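Local structure of chorismate mutase (Burkholderia thailandensis, 6CNZ) at residues A[34-37]-A[38-42]; A[71-74]-A[75-79]; A[78-81]-A[82-86]; A[117-120]-A[121-125]; A[147-150]-A[151-154]. The protein probably catalyses the rearrangement of chorismate to prephenate, a step on the route to phenylalanine and tyrosine. One frame throughout, in Å; residues are numbered along the deposited sequence.

Contact 1: residues A[34-37]-A[38-42]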
loop_
_atom_site.group_PDB
_atom_site.type_symbol
_atom_site.label_atom_id
_atom_site.label_comp_id
_atom_site.label_asym_id
_atom_site.label_seq_id
_atom_site.Cartn_x
_atom_site.Cartn_y
_atom_site.Cartn_z
ATOM N N VAL A 34 10.880 -8.764 3.426
ATOM C CA VAL A 34 11.291 -10.114 3.036
ATOM C C VAL A 34 12.810 -10.177 2.937
ATOM O O VAL A 34 13.456 -11.050 3.528
ATOM C CB VAL A 34 10.632 -10.530 1.701
ATOM C CG1 VAL A 34 11.165 -11.888 1.261
ATOM C CG2 VAL A 34 9.110 -10.575 1.807
ATOM N N ALA A 35 13.400 -9.243 2.182
ATOM C CA ALA A 35 14.848 -9.221 2.017
ATOM C C ALA A 35 15.542 -9.103 3.362
ATOM O O ALA A 35 16.502 -9.830 3.645
ATOM C CB ALA A 35 15.260 -8.060 1.106
ATOM N N HIS A 36 15.072 -8.171 4.195
ATOM C CA HIS A 36 15.647 -7.960 5.521
ATOM C C HIS A 36 15.619 -9.252 6.351
ATOM O O HIS A 36 16.629 -9.653 6.943
ATOM C CB HIS A 36 14.875 -6.816 6.199
ATOM C CG HIS A 36 15.482 -6.301 7.471
ATOM N ND1 HIS A 36 14.955 -5.219 8.151
ATOM C CD2 HIS A 36 16.557 -6.707 8.190
ATOM C CE1 HIS A 36 15.668 -4.993 9.243
ATOM N NE2 HIS A 36 16.644 -5.881 9.288
ATOM N N TRP A 37 14.480 -9.939 6.376
ATOM C CA TRP A 37 14.415 -11.216 7.092
ATOM C C TRP A 37 15.391 -12.245 6.514
ATOM O O TRP A 37 16.093 -12.940 7.264
ATOM C CB TRP A 37 12.985 -11.752 7.057
ATOM C CG TRP A 37 12.794 -12.947 7.909
ATOM C CD1 TRP A 37 12.437 -12.964 9.237
ATOM C CD2 TRP A 37 12.955 -14.320 7.517
ATOM N NE1 TRP A 37 12.353 -14.261 9.679
ATOM C CE2 TRP A 37 12.669 -15.111 8.650
ATOM C CE3 TRP A 37 13.313 -14.953 6.323
ATOM C CZ2 TRP A 37 12.735 -16.512 8.624
ATOM C CZ3 TRP A 37 13.372 -16.357 6.296
ATOM C CH2 TRP A 37 13.085 -17.113 7.439
ATOM N N LYS A 38 15.462 -12.346 5.183
ATOM C CA LYS A 38 16.373 -13.311 4.549
ATOM C C LYS A 38 17.840 -12.950 4.764
ATOM O O LYS A 38 18.685 -13.845 4.881
ATOM C CB LYS A 38 16.057 -13.409 3.056
ATOM C CG LYS A 38 14.706 -14.089 2.778
ATOM C CD LYS A 38 14.438 -14.206 1.280
ATOM C CE LYS A 38 13.329 -15.221 0.966
ATOM N NZ LYS A 38 12.669 -14.907 -0.347
ATOM N N TRP A 39 18.151 -11.648 4.840
ATOM C CA TRP A 39 19.515 -11.198 5.109
ATOM C C TRP A 39 19.988 -11.644 6.488
ATOM O O TRP A 39 21.154 -12.038 6.667
ATOM C CB TRP A 39 19.578 -9.671 4.999
ATOM C CG TRP A 39 20.934 -9.067 5.308
ATOM C CD1 TRP A 39 21.353 -8.556 6.500
ATOM C CD2 TRP A 39 22.040 -8.934 4.401
ATOM N NE1 TRP A 39 22.641 -8.085 6.386
ATOM C CE2 TRP A 39 23.087 -8.312 5.108
ATOM C CE3 TRP A 39 22.229 -9.247 3.043
ATOM C CZ2 TRP A 39 24.323 -8.015 4.517
ATOM C CZ3 TRP A 39 23.465 -8.949 2.447
ATOM C CH2 TRP A 39 24.490 -8.334 3.185
ATOM N N ILE A 40 19.104 -11.573 7.482
ATOM C CA ILE A 40 19.472 -12.025 8.825
ATOM C C ILE A 40 19.545 -13.550 8.875
ATOM O O ILE A 40 20.482 -14.127 9.443
ATOM C CB ILE A 40 18.483 -11.461 9.858
ATOM C CG1 ILE A 40 18.639 -9.944 9.933
ATOM C CG2 ILE A 40 18.677 -12.136 11.269
ATOM C CD1 ILE A 40 17.675 -9.283 10.906
ATOM N N ASN A 41 18.590 -14.221 8.253
ATOM C CA ASN A 41 18.474 -15.662 8.370
ATOM C C ASN A 41 19.227 -16.412 7.285
ATOM O O ASN A 41 19.263 -17.645 7.327
ATOM C CB ASN A 41 17.000 -16.057 8.360
ATOM C CG ASN A 41 16.276 -15.583 9.601
ATOM O OD1 ASN A 41 16.246 -16.287 10.612
ATOM N ND2 ASN A 41 15.691 -14.369 9.538
ATOM N N ARG A 42 19.835 -15.699 6.337
ATOM C CA ARG A 42 20.629 -16.313 5.268
ATOM C C ARG A 42 19.800 -17.318 4.472
ATOM O O ARG A 42 20.286 -18.385 4.092
ATOM C CB ARG A 42 21.896 -16.979 5.820
ATOM C CG ARG A 42 23.063 -16.035 6.057
ATOM C CD ARG A 42 22.818 -15.086 7.251
ATOM N NE ARG A 42 24.069 -14.481 7.692
ATOM C CZ ARG A 42 24.236 -13.805 8.821
ATOM N NH1 ARG A 42 23.218 -13.631 9.664
ATOM N NH2 ARG A 42 25.434 -13.315 9.100
#
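Trp39 N bonds to Ala35 O at 2.7 Å, one of four i to i+4 backbone bonds that join residues 34-37 to 38-42 as the last turns of helix 31-41. Lys38, Ile40 and Asn41 bond in the same way to Val34, His36 and Trp37. Arg42 then leaves the helix with positive phi. Near this end Trp37 O takes a second bond. Asn41 ND2 reaches it at 2.7 Å, nearly straight at 171°, and the oxygen lies in the plane of the Asn41 amide. Two donors from one residue thus grip a single carbonyl oxygen. The same amide stacks over one face of the Trp37 indole, with the two planes 24° apart. Asn41 CB lies 4.1 Å from the centroid of the six-membered ring, a CH-pi contact over the face. Trp37 CG stands anti to its backbone N (chi1 -172°), which carries the indole beside the carbonyl that Asn41 binds. This C-terminal helix turn belongs to the all-helical fold of type II chorismate mutases. On another side of the helix Lys38 runs extended beside Val34, with NZ 3.7 Å from Val34 CG1. Its ammonium bonds to Ile45 O, beyond the helix end. Ile40 CD1 lies 3.9 Å from His36 NE2, the two side chains pointing the same way. The Trp39 ring leads away from the preceding turn and meets Phe91 and Trp94 of helix 69-96 edge-to-face.

Contact 2: residues A[71-74]-A[75-79]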
loop_
_atom_site.group_PDB
_atom_site.type_symbol
_atom_site.label_atom_id
_atom_site.label_comp_id
_atom_site.label_asym_id
_atom_site.label_seq_id
_atom_site.Cartn_x
_atom_site.Cartn_y
_atom_site.Cartn_z
ATOM N N TYR A 71 -3.153 -15.610 -18.111
ATOM C CA TYR A 71 -2.943 -14.184 -17.902
ATOM C C TYR A 71 -2.613 -13.886 -16.446
ATOM O O TYR A 71 -1.696 -13.114 -16.153
ATOM C CB TYR A 71 -4.200 -13.448 -18.328
ATOM C CG TYR A 71 -4.173 -11.956 -18.222
ATOM C CD1 TYR A 71 -3.186 -11.215 -18.841
ATOM C CD2 TYR A 71 -5.179 -11.284 -17.543
ATOM C CE1 TYR A 71 -3.179 -9.842 -18.767
ATOM C CE2 TYR A 71 -5.191 -9.910 -17.467
ATOM C CZ TYR A 71 -4.188 -9.189 -18.087
ATOM O OH TYR A 71 -4.201 -7.812 -18.020
ATOM N N ALA A 72 -3.349 -14.494 -15.515
ATOM C CA ALA A 72 -3.048 -14.279 -14.104
ATOM C C ALA A 72 -1.709 -14.898 -13.727
ATOM O O ALA A 72 -0.930 -14.286 -12.991
ATOM C CB ALA A 72 -4.164 -14.842 -13.235
ATOM N N ARG A 73 -1.413 -16.097 -14.237
ATOM C CA ARG A 73 -0.149 -16.749 -13.898
ATOM C C ARG A 73 1.034 -15.911 -14.362
ATOM O O ARG A 73 1.953 -15.620 -13.582
ATOM C CB ARG A 73 -0.078 -18.150 -14.516
ATOM C CG ARG A 73 1.214 -18.887 -14.161
ATOM C CD ARG A 73 1.455 -20.143 -15.011
ATOM N NE ARG A 73 2.601 -20.879 -14.477
ATOM C CZ ARG A 73 2.517 -21.808 -13.526
ATOM N NH1 ARG A 73 1.336 -22.136 -13.018
ATOM N NH2 ARG A 73 3.608 -22.419 -13.089
ATOM N N THR A 74 1.014 -15.495 -15.628
ATOM C CA THR A 74 2.073 -14.637 -16.144
ATOM C C THR A 74 2.223 -13.374 -15.304
ATOM O O THR A 74 3.342 -12.983 -14.959
ATOM C CB THR A 74 1.782 -14.269 -17.597
ATOM O OG1 THR A 74 1.851 -15.446 -18.392
ATOM C CG2 THR A 74 2.807 -13.263 -18.109
ATOM N N PHE A 75 1.101 -12.731 -14.959
ATOM C CA PHE A 75 1.161 -11.540 -14.122
ATOM C C PHE A 75 1.848 -11.838 -12.797
ATOM O O PHE A 75 2.615 -11.009 -12.289
ATOM C CB PHE A 75 -0.242 -10.984 -13.889
ATOM C CG PHE A 75 -0.284 -9.760 -12.994
ATOM C CD1 PHE A 75 0.070 -8.509 -13.485
ATOM C CD2 PHE A 75 -0.698 -9.863 -11.676
ATOM C CE1 PHE A 75 0.023 -7.381 -12.679
ATOM C CE2 PHE A 75 -0.755 -8.738 -10.853
ATOM C CZ PHE A 75 -0.394 -7.490 -11.357
ATOM N N PHE A 76 1.614 -13.025 -12.230
ATOM C CA PHE A 76 2.262 -13.313 -10.956
ATOM C C PHE A 76 3.689 -13.811 -11.146
ATOM O O PHE A 76 4.534 -13.552 -10.280
ATOM C CB PHE A 76 1.413 -14.276 -10.114
ATOM C CG PHE A 76 0.396 -13.560 -9.250
ATOM C CD1 PHE A 76 -0.826 -13.146 -9.778
ATOM C CD2 PHE A 76 0.677 -13.258 -7.926
ATOM C CE1 PHE A 76 -1.756 -12.469 -8.991
ATOM C CE2 PHE A 76 -0.255 -12.578 -7.133
ATOM C CZ PHE A 76 -1.473 -12.184 -7.671
ATOM N N ASP A 77 4.002 -14.446 -12.283
ATOM C CA ASP A 77 5.408 -14.605 -12.662
ATOM C C ASP A 77 6.154 -13.279 -12.556
ATOM O O ASP A 77 7.257 -13.218 -11.997
ATOM C CB ASP A 77 5.538 -15.144 -14.088
ATOM C CG ASP A 77 5.358 -16.649 -14.174
ATOM O OD1 ASP A 77 5.513 -17.348 -13.144
ATOM O OD2 ASP A 77 5.063 -17.140 -15.291
ATOM N N ASP A 78 5.539 -12.202 -13.070
ATOM C CA ASP A 78 6.148 -10.873 -13.029
ATOM C C ASP A 78 6.223 -10.307 -11.609
ATOM O O ASP A 78 7.165 -9.571 -11.294
ATOM C CB ASP A 78 5.383 -9.901 -13.932
ATOM C CG ASP A 78 5.593 -10.192 -15.418
ATOM O OD1 ASP A 78 6.614 -10.809 -15.779
ATOM O OD2 ASP A 78 4.750 -9.772 -16.228
ATOM N N GLN A 79 5.229 -10.594 -10.753
ATOM C CA GLN A 79 5.303 -10.124 -9.361
ATOM C C GLN A 79 6.487 -10.750 -8.644
ATOM O O GLN A 79 7.237 -10.064 -7.935
ATOM C CB GLN A 79 4.012 -10.438 -8.588
ATOM C CG GLN A 79 2.718 -9.871 -9.213
ATOM C CD GLN A 79 2.884 -8.465 -9.764
ATOM O OE1 GLN A 79 3.025 -7.498 -9.005
ATOM N NE2 GLN A 79 2.858 -8.339 -11.097
HETATM O O HOH W 1 5.466 -20.065 -14.832
#
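Phe76 puts its ring edge against the backbone of the preceding turn. CD1 is 3.4 Å from Ala72 O, and that oxygen lies near the ring plane. Phe76 N bonds to the same oxygen at 2.9 Å. This is the tightly packed side. Phe75 lies here too, and its CB is 3.4 Å from Tyr71 O. One face of its ring carries the amide of Gln79, with NE2 3.3 Å above the ring centre. The Gln79 chain folds back at chi2 (-41°), which brings the amide over the ring. That NE2 also bonds to Phe75 O at 2.9 Å, and Gln79 N reaches the oxygen from the opposite face of the carbonyl plane. Ala166 O is a further partner of NE2. The residues form two turns of helix 69-96, the long helix of this all-helical chorismate mutase fold. Helices 15-29, 48-64 and 107-129 pack against the aromatic side. The looser side is polar. Arg73 and Asp77 are one turn apart, but their charged atoms are too far apart for a salt bridge. A water joins them instead: it accepts from Arg73 NE at 3.0 Å and donates to Asp77 OD2 at 3.0 Å. It lies in the guanidinium plane, at the edge. Arg73 NH1 makes its salt bridge with Glu59 of helix 48-64.

Contact 3: residues A[78-81]-A[82-86]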
loop_
_atom_site.group_PDB
_atom_site.type_symbol
_atom_site.label_atom_id
_atom_site.label_comp_id
_atom_site.label_asym_id
_atom_site.label_seq_id
_atom_site.Cartn_x
_atom_site.Cartn_y
_atom_site.Cartn_z
ATOM N N ASP A 78 5.539 -12.202 -13.070
ATOM C CA ASP A 78 6.148 -10.873 -13.029
ATOM C C ASP A 78 6.223 -10.307 -11.609
ATOM O O ASP A 78 7.165 -9.571 -11.294
ATOM C CB ASP A 78 5.383 -9.901 -13.932
ATOM C CG ASP A 78 5.593 -10.192 -15.418
ATOM O OD1 ASP A 78 6.614 -10.809 -15.779
ATOM O OD2 ASP A 78 4.750 -9.772 -16.228
ATOM N N GLN A 79 5.229 -10.594 -10.753
ATOM C CA GLN A 79 5.303 -10.124 -9.361
ATOM C C GLN A 79 6.487 -10.750 -8.644
ATOM O O GLN A 79 7.237 -10.064 -7.935
ATOM C CB GLN A 79 4.012 -10.438 -8.588
ATOM C CG GLN A 79 2.718 -9.871 -9.213
ATOM C CD GLN A 79 2.884 -8.465 -9.764
ATOM O OE1 GLN A 79 3.025 -7.498 -9.005
ATOM N NE2 GLN A 79 2.858 -8.339 -11.097
ATOM N N ILE A 80 6.657 -12.064 -8.821
ATOM C CA ILE A 80 7.795 -12.797 -8.265
ATOM C C ILE A 80 9.115 -12.247 -8.815
ATOM O O ILE A 80 10.033 -11.921 -8.053
ATOM C CB ILE A 80 7.629 -14.302 -8.558
ATOM C CG1 ILE A 80 6.421 -14.854 -7.792
ATOM C CG2 ILE A 80 8.914 -15.098 -8.242
ATOM C CD1 ILE A 80 5.899 -16.185 -8.341
ATOM N N ALA A 81 9.230 -12.133 -10.147
ATOM C CA ALA A 81 10.450 -11.580 -10.745
ATOM C C ALA A 81 10.791 -10.213 -10.162
ATOM O O ALA A 81 11.960 -9.918 -9.875
ATOM C CB ALA A 81 10.282 -11.465 -12.264
ATOM N N ALA A 82 9.775 -9.360 -10.008
ATOM C CA ALA A 82 9.974 -8.006 -9.495
ATOM C C ALA A 82 10.417 -8.027 -8.039
ATOM O O ALA A 82 11.312 -7.267 -7.636
ATOM C CB ALA A 82 8.678 -7.202 -9.639
ATOM N N SER A 83 9.797 -8.892 -7.237
ATOM C CA SER A 83 10.201 -9.034 -5.840
ATOM C C SER A 83 11.663 -9.466 -5.743
ATOM O O SER A 83 12.465 -8.847 -5.032
ATOM C CB SER A 83 9.280 -10.042 -5.141
ATOM O OG SER A 83 9.651 -10.237 -3.791
ATOM N N LYS A 84 12.041 -10.501 -6.494
ATOM C CA LYS A 84 13.409 -11.010 -6.400
ATOM C C LYS A 84 14.420 -9.985 -6.904
ATOM O O LYS A 84 15.512 -9.851 -6.344
ATOM C CB LYS A 84 13.530 -12.326 -7.180
ATOM C CG LYS A 84 12.887 -13.499 -6.463
ATOM C CD LYS A 84 12.560 -14.653 -7.404
ATOM C CE LYS A 84 13.788 -15.419 -7.844
ATOM N NZ LYS A 84 13.393 -16.646 -8.617
ATOM N N GLN A 85 14.080 -9.271 -7.978
ATOM C CA GLN A 85 14.921 -8.183 -8.454
ATOM C C GLN A 85 15.188 -7.170 -7.341
ATOM O O GLN A 85 16.338 -6.798 -7.079
ATOM C CB GLN A 85 14.227 -7.521 -9.650
ATOM C CG GLN A 85 15.015 -6.490 -10.410
ATOM C CD GLN A 85 14.134 -5.817 -11.448
ATOM O OE1 GLN A 85 13.251 -6.454 -12.023
ATOM N NE2 GLN A 85 14.323 -4.522 -11.644
ATOM N N LEU A 86 14.130 -6.684 -6.702
ATOM C CA LEU A 86 14.298 -5.730 -5.612
ATOM C C LEU A 86 15.130 -6.331 -4.476
ATOM O O LEU A 86 16.049 -5.685 -3.956
ATOM C CB LEU A 86 12.923 -5.272 -5.096
ATOM C CG LEU A 86 12.910 -4.177 -4.017
ATOM C CD1 LEU A 86 13.926 -3.084 -4.337
ATOM C CD2 LEU A 86 11.523 -3.553 -3.881
#
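Ala82 packs its methyl carbon against the preceding turn of helix 69-96, the long helix of the type II chorismate mutase fold. Its CB lies 3.3 Å from Asp78 O, and its N bonds to that oxygen at 2.9 Å. Both the amide and the methyl of Ala82 therefore meet one carbonyl. The methyl also faces helices 15-29 and 157-166, through Leu28 and Ala166. Ala81 stands on the other side of the junction. Its carbonyl oxygen takes the amide of Gln85 at 2.9 Å and has Gln85 CB 3.3 Å away. The Gln85 side chain extends from there, and OE1 bonds to Thr165 OG1 of helix 157-166. Ile80 supplies the side-chain contact. Ile80 and Lys84 lie side by side and point the same way, towards helix 48-64. Ile80 touches Glu51, Leu54 and Leu55 of that helix, while Lys84 NZ makes a long, weak ion pair with Glu51. The aliphatic part of the lysine runs alongside the isoleucine. With chi1 at -66° the CG2 branch of Ile80 sits beside the carbonyl carbon, facing the next turn. The Lys84 chain bends at chi3 (74°), and its CD rests 3.8 Å from Ile80 CG2.

Contact 4: residues A[117-120]-A[121-125]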
loop_
_atom_site.group_PDB
_atom_site.type_symbol
_atom_site.label_atom_id
_atom_site.label_comp_id
_atom_site.label_asym_id
_atom_site.label_seq_id
_atom_site.Cartn_x
_atom_site.Cartn_y
_atom_site.Cartn_z
ATOM N N ARG A 117 -2.828 -11.615 1.551
ATOM C CA ARG A 117 -3.992 -10.778 1.250
ATOM C C ARG A 117 -3.880 -10.131 -0.130
ATOM O O ARG A 117 -4.881 -9.979 -0.834
ATOM C CB ARG A 117 -4.166 -9.684 2.301
ATOM C CG ARG A 117 -4.598 -10.147 3.673
ATOM C CD ARG A 117 -5.094 -8.952 4.465
ATOM N NE ARG A 117 -6.258 -8.364 3.808
ATOM C CZ ARG A 117 -7.493 -8.393 4.299
ATOM N NH1 ARG A 117 -7.739 -8.957 5.477
ATOM N NH2 ARG A 117 -8.484 -7.842 3.611
ATOM N N LEU A 118 -2.679 -9.707 -0.523
ATOM C CA LEU A 118 -2.566 -8.989 -1.789
ATOM C C LEU A 118 -2.814 -9.904 -2.986
ATOM O O LEU A 118 -3.235 -9.429 -4.050
ATOM C CB LEU A 118 -1.205 -8.304 -1.888
ATOM C CG LEU A 118 -1.192 -7.014 -1.055
ATOM C CD1 LEU A 118 0.224 -6.542 -0.780
ATOM C CD2 LEU A 118 -1.998 -5.918 -1.708
ATOM N N THR A 119 -2.585 -11.212 -2.832
ATOM C CA THR A 119 -2.912 -12.145 -3.903
ATOM C C THR A 119 -4.355 -11.970 -4.357
ATOM O O THR A 119 -4.621 -11.741 -5.541
ATOM C CB THR A 119 -2.659 -13.582 -3.453
ATOM O OG1 THR A 119 -1.262 -13.753 -3.181
ATOM C CG2 THR A 119 -3.080 -14.549 -4.546
ATOM N N GLN A 120 -5.300 -12.024 -3.417
ATOM C CA GLN A 120 -6.706 -11.883 -3.788
ATOM C C GLN A 120 -7.026 -10.488 -4.320
ATOM O O GLN A 120 -7.833 -10.351 -5.246
ATOM C CB GLN A 120 -7.616 -12.211 -2.604
ATOM C CG GLN A 120 -9.116 -12.221 -2.979
ATOM C CD GLN A 120 -9.436 -13.044 -4.247
ATOM O OE1 GLN A 120 -8.913 -14.146 -4.449
ATOM N NE2 GLN A 120 -10.303 -12.501 -5.099
ATOM N N SER A 121 -6.453 -9.436 -3.720
ATOM C CA SER A 121 -6.726 -8.081 -4.213
ATOM C C SER A 121 -6.175 -7.892 -5.622
ATOM O O SER A 121 -6.833 -7.291 -6.480
ATOM C CB SER A 121 -6.121 -7.032 -3.276
ATOM O OG SER A 121 -6.500 -7.259 -1.938
ATOM N N LEU A 122 -4.973 -8.401 -5.872
ATOM C CA LEU A 122 -4.382 -8.304 -7.201
ATOM C C LEU A 122 -5.182 -9.090 -8.225
ATOM O O LEU A 122 -5.377 -8.623 -9.355
ATOM C CB LEU A 122 -2.943 -8.797 -7.160
ATOM C CG LEU A 122 -2.006 -7.750 -6.559
ATOM C CD1 LEU A 122 -0.597 -8.310 -6.429
ATOM C CD2 LEU A 122 -2.005 -6.502 -7.440
ATOM N N ILE A 123 -5.651 -10.285 -7.858
ATOM C CA ILE A 123 -6.427 -11.066 -8.817
ATOM C C ILE A 123 -7.728 -10.352 -9.148
ATOM O O ILE A 123 -8.130 -10.283 -10.312
ATOM C CB ILE A 123 -6.673 -12.493 -8.296
ATOM C CG1 ILE A 123 -5.359 -13.260 -8.306
ATOM C CG2 ILE A 123 -7.700 -13.215 -9.156
ATOM C CD1 ILE A 123 -5.530 -14.726 -8.052
ATOM N N ALA A 124 -8.389 -9.782 -8.139
ATOM C CA ALA A 124 -9.603 -9.014 -8.399
ATOM C C ALA A 124 -9.300 -7.741 -9.188
ATOM O O ALA A 124 -10.086 -7.339 -10.058
ATOM C CB ALA A 124 -10.301 -8.681 -7.081
ATOM N N ALA A 125 -8.168 -7.089 -8.900
ATOM C CA ALA A 125 -7.805 -5.895 -9.654
ATOM C C ALA A 125 -7.485 -6.238 -11.104
ATOM O O ALA A 125 -7.862 -5.497 -12.016
ATOM C CB ALA A 125 -6.612 -5.189 -9.004
#
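Leu122 and Ile123 lay their side chains back over the carbonyls of the turn before. Leu122 CB is 3.2 Å from Leu118 O, and Leu122 N bonds to that oxygen at 2.7 Å. Ile123 repeats the pattern one residue on: its CG1 is 3.2 Å from Thr119 O, which accepts from Ile123 N at 2.9 Å. A chi1 of -70° sets the CG1 branch of Ile123 next to the backbone N and opposite the carbonyl carbon. That rotation brings it alongside the bonded oxygen, while CG2 sits beside the carbonyl carbon. The methyl groups meet more loosely, with Thr119 CG2 4.3 Å from Ile123 CD1. Gln120 O accepts from Ala124 N at 3.0 Å and has Ala124 CB 3.5 Å away. The bond from Ser121 N to Arg117 O is weak.

The next shell comes partly from the second subunit. Arg117 NH2 bonds to Thr153 O of the second subunit. Ser121 OG makes a weak bond to Leu152 O of that subunit, and Ala124 packs on the same leucine. This side of helix 107-129 is thus part of the dimer interface. Other residues pack on the subunit's own helices. Leu118 and Leu122 lie on Leu23 and Arg27 of helix 15-29. Thr119, Gln120 and Ile123 meet Arg61 of helix 48-64, and Leu122 and Ile123 also reach Phe76 of helix 69-96.

Contact 5: residues A[147-150]-A[151-154]. With NO3 (nitrate ion), chain G.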
loop_
_atom_site.group_PDB
_atom_site.type_symbol
_atom_site.label_atom_id
_atom_site.label_comp_id
_atom_site.label_asym_id
_atom_site.label_seq_id
_atom_site.Cartn_x
_atom_site.Cartn_y
_atom_site.Cartn_z
ATOM N N ALA A 147 3.708 6.292 -14.194
ATOM C CA ALA A 147 4.413 7.549 -13.967
ATOM C C ALA A 147 3.696 8.408 -12.932
ATOM O O ALA A 147 4.342 9.036 -12.093
ATOM C CB ALA A 147 4.556 8.316 -15.277
ATOM N N ASN A 148 2.364 8.496 -13.013
ATOM C CA ASN A 148 1.627 9.243 -12.001
ATOM C C ASN A 148 1.960 8.718 -10.610
ATOM O O ASN A 148 2.252 9.489 -9.688
ATOM C CB ASN A 148 0.121 9.139 -12.251
ATOM C CG ASN A 148 -0.367 10.078 -13.353
ATOM O OD1 ASN A 148 0.316 11.048 -13.706
ATOM N ND2 ASN A 148 -1.558 9.796 -13.898
ATOM N N TRP A 149 1.935 7.393 -10.453
ATOM C CA TRP A 149 2.167 6.798 -9.145
ATOM C C TRP A 149 3.599 7.017 -8.694
ATOM O O TRP A 149 3.844 7.323 -7.524
ATOM C CB TRP A 149 1.839 5.305 -9.195
ATOM C CG TRP A 149 2.110 4.594 -7.934
ATOM C CD1 TRP A 149 3.229 3.878 -7.626
ATOM C CD2 TRP A 149 1.251 4.513 -6.789
ATOM N NE1 TRP A 149 3.119 3.356 -6.369
ATOM C CE2 TRP A 149 1.911 3.718 -5.833
ATOM C CE3 TRP A 149 -0.013 5.029 -6.482
ATOM C CZ2 TRP A 149 1.353 3.428 -4.582
ATOM C CZ3 TRP A 149 -0.575 4.734 -5.239
ATOM C CH2 TRP A 149 0.110 3.936 -4.308
ATOM N N LYS A 150 4.564 6.878 -9.611
ATOM C CA LYS A 150 5.954 7.050 -9.210
ATOM C C LYS A 150 6.200 8.459 -8.716
ATOM O O LYS A 150 6.996 8.670 -7.787
ATOM C CB LYS A 150 6.898 6.728 -10.370
ATOM C CG LYS A 150 7.114 5.229 -10.613
ATOM C CD LYS A 150 7.928 5.059 -11.912
ATOM C CE LYS A 150 8.339 3.618 -12.183
ATOM N NZ LYS A 150 8.930 3.513 -13.561
ATOM N N THR A 151 5.513 9.435 -9.302
ATOM C CA THR A 151 5.746 10.804 -8.861
ATOM C C THR A 151 5.123 11.072 -7.500
ATOM O O THR A 151 5.555 12.002 -6.825
ATOM C CB THR A 151 5.219 11.801 -9.892
ATOM O OG1 THR A 151 3.802 11.635 -10.026
ATOM C CG2 THR A 151 5.883 11.566 -11.248
ATOM N N LEU A 152 4.132 10.270 -7.086
ATOM C CA LEU A 152 3.535 10.391 -5.755
ATOM C C LEU A 152 4.416 9.763 -4.688
ATOM O O LEU A 152 4.710 10.385 -3.662
ATOM C CB LEU A 152 2.170 9.698 -5.713
ATOM C CG LEU A 152 0.991 10.349 -6.402
ATOM C CD1 LEU A 152 -0.224 9.478 -6.234
ATOM C CD2 LEU A 152 0.764 11.747 -5.812
ATOM N N THR A 153 4.814 8.510 -4.904
ATOM C CA THR A 153 5.426 7.693 -3.870
ATOM C C THR A 153 6.943 7.871 -3.786
ATOM O O THR A 153 7.492 7.857 -2.684
ATOM C CB THR A 153 5.054 6.228 -4.110
ATOM O OG1 THR A 153 5.328 5.879 -5.470
ATOM C CG2 THR A 153 3.573 6.026 -3.840
ATOM N N ARG A 154 7.641 8.044 -4.915
ATOM C CA ARG A 154 9.074 8.385 -4.909
ATOM C C ARG A 154 9.938 7.324 -4.198
ATOM O O ARG A 154 10.788 7.635 -3.352
ATOM C CB ARG A 154 9.292 9.774 -4.289
ATOM C CG ARG A 154 8.388 10.826 -4.887
ATOM C CD ARG A 154 8.761 12.224 -4.425
ATOM N NE ARG A 154 9.897 12.764 -5.166
ATOM C CZ ARG A 154 9.802 13.477 -6.289
ATOM N NH1 ARG A 154 10.906 13.913 -6.875
ATOM N NH2 ARG A 154 8.612 13.753 -6.830
HETATM N N NO3 G . 6.916 1.769 -6.563
HETATM O O1 NO3 G . 6.581 0.645 -6.076
HETATM O O2 NO3 G . 8.129 1.999 -6.866
HETATM O O3 NO3 G . 6.039 2.666 -6.739
#
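The C-terminal end of helix 138-153 borders a nitrate site and the dimer interface. Trp149 and Thr153, one turn apart, form the nitrate side. Thr153 CG2 lies over one face of the indole, 3.8 Å from the centroid of the six-membered ring, a CH-pi contact. Thr153 OG1 bonds to Trp149 O at 2.9 Å from above the carbonyl plane, while Thr153 N bonds to the same oxygen at 3.0 Å. The Thr153 chi1 of 50° puts OG1 between the backbone N and the carbonyl carbon, turned back to Trp149 O. The nitrate lies at the indole edge. Trp149 NE1 makes a weak, bent bond to nitrate O3 at 3.0 Å, and Ser25 and Gln159 also bind the ion. Nitrate probably comes from the crystallisation liquor. Thr151 OG1 donates to Asn148 O at 2.7 Å, a carbonyl that Arg128 of the second subunit also approaches in a weak bond. Side-chain hydroxyls bonded back to carbonyls three or four residues earlier are typical of serine and threonine in helices.

In the fold
All five contacts are local, each within one helix, so none closes a long loop. Contact 1 comes first, at the C-terminal end of helix 31-41. Contacts 2 and 3 follow on helix 69-96, sharing Asp78 and Gln79, with centres about 10 Å apart. Contact 4 is on helix 107-129 and contact 5 ends helix 138-153. Apart from the overlap of contacts 2 and 3, they run in series; none nests or crosses. Contacts 2 and 4 touch where Phe76 CZ meets Leu122 CB at 3.7 Å, tying two successive helices together. Contacts 4 and 5 do not touch, yet both reach the second subunit, and contacts 2 and 5 lie on opposite sides of the chain's centre.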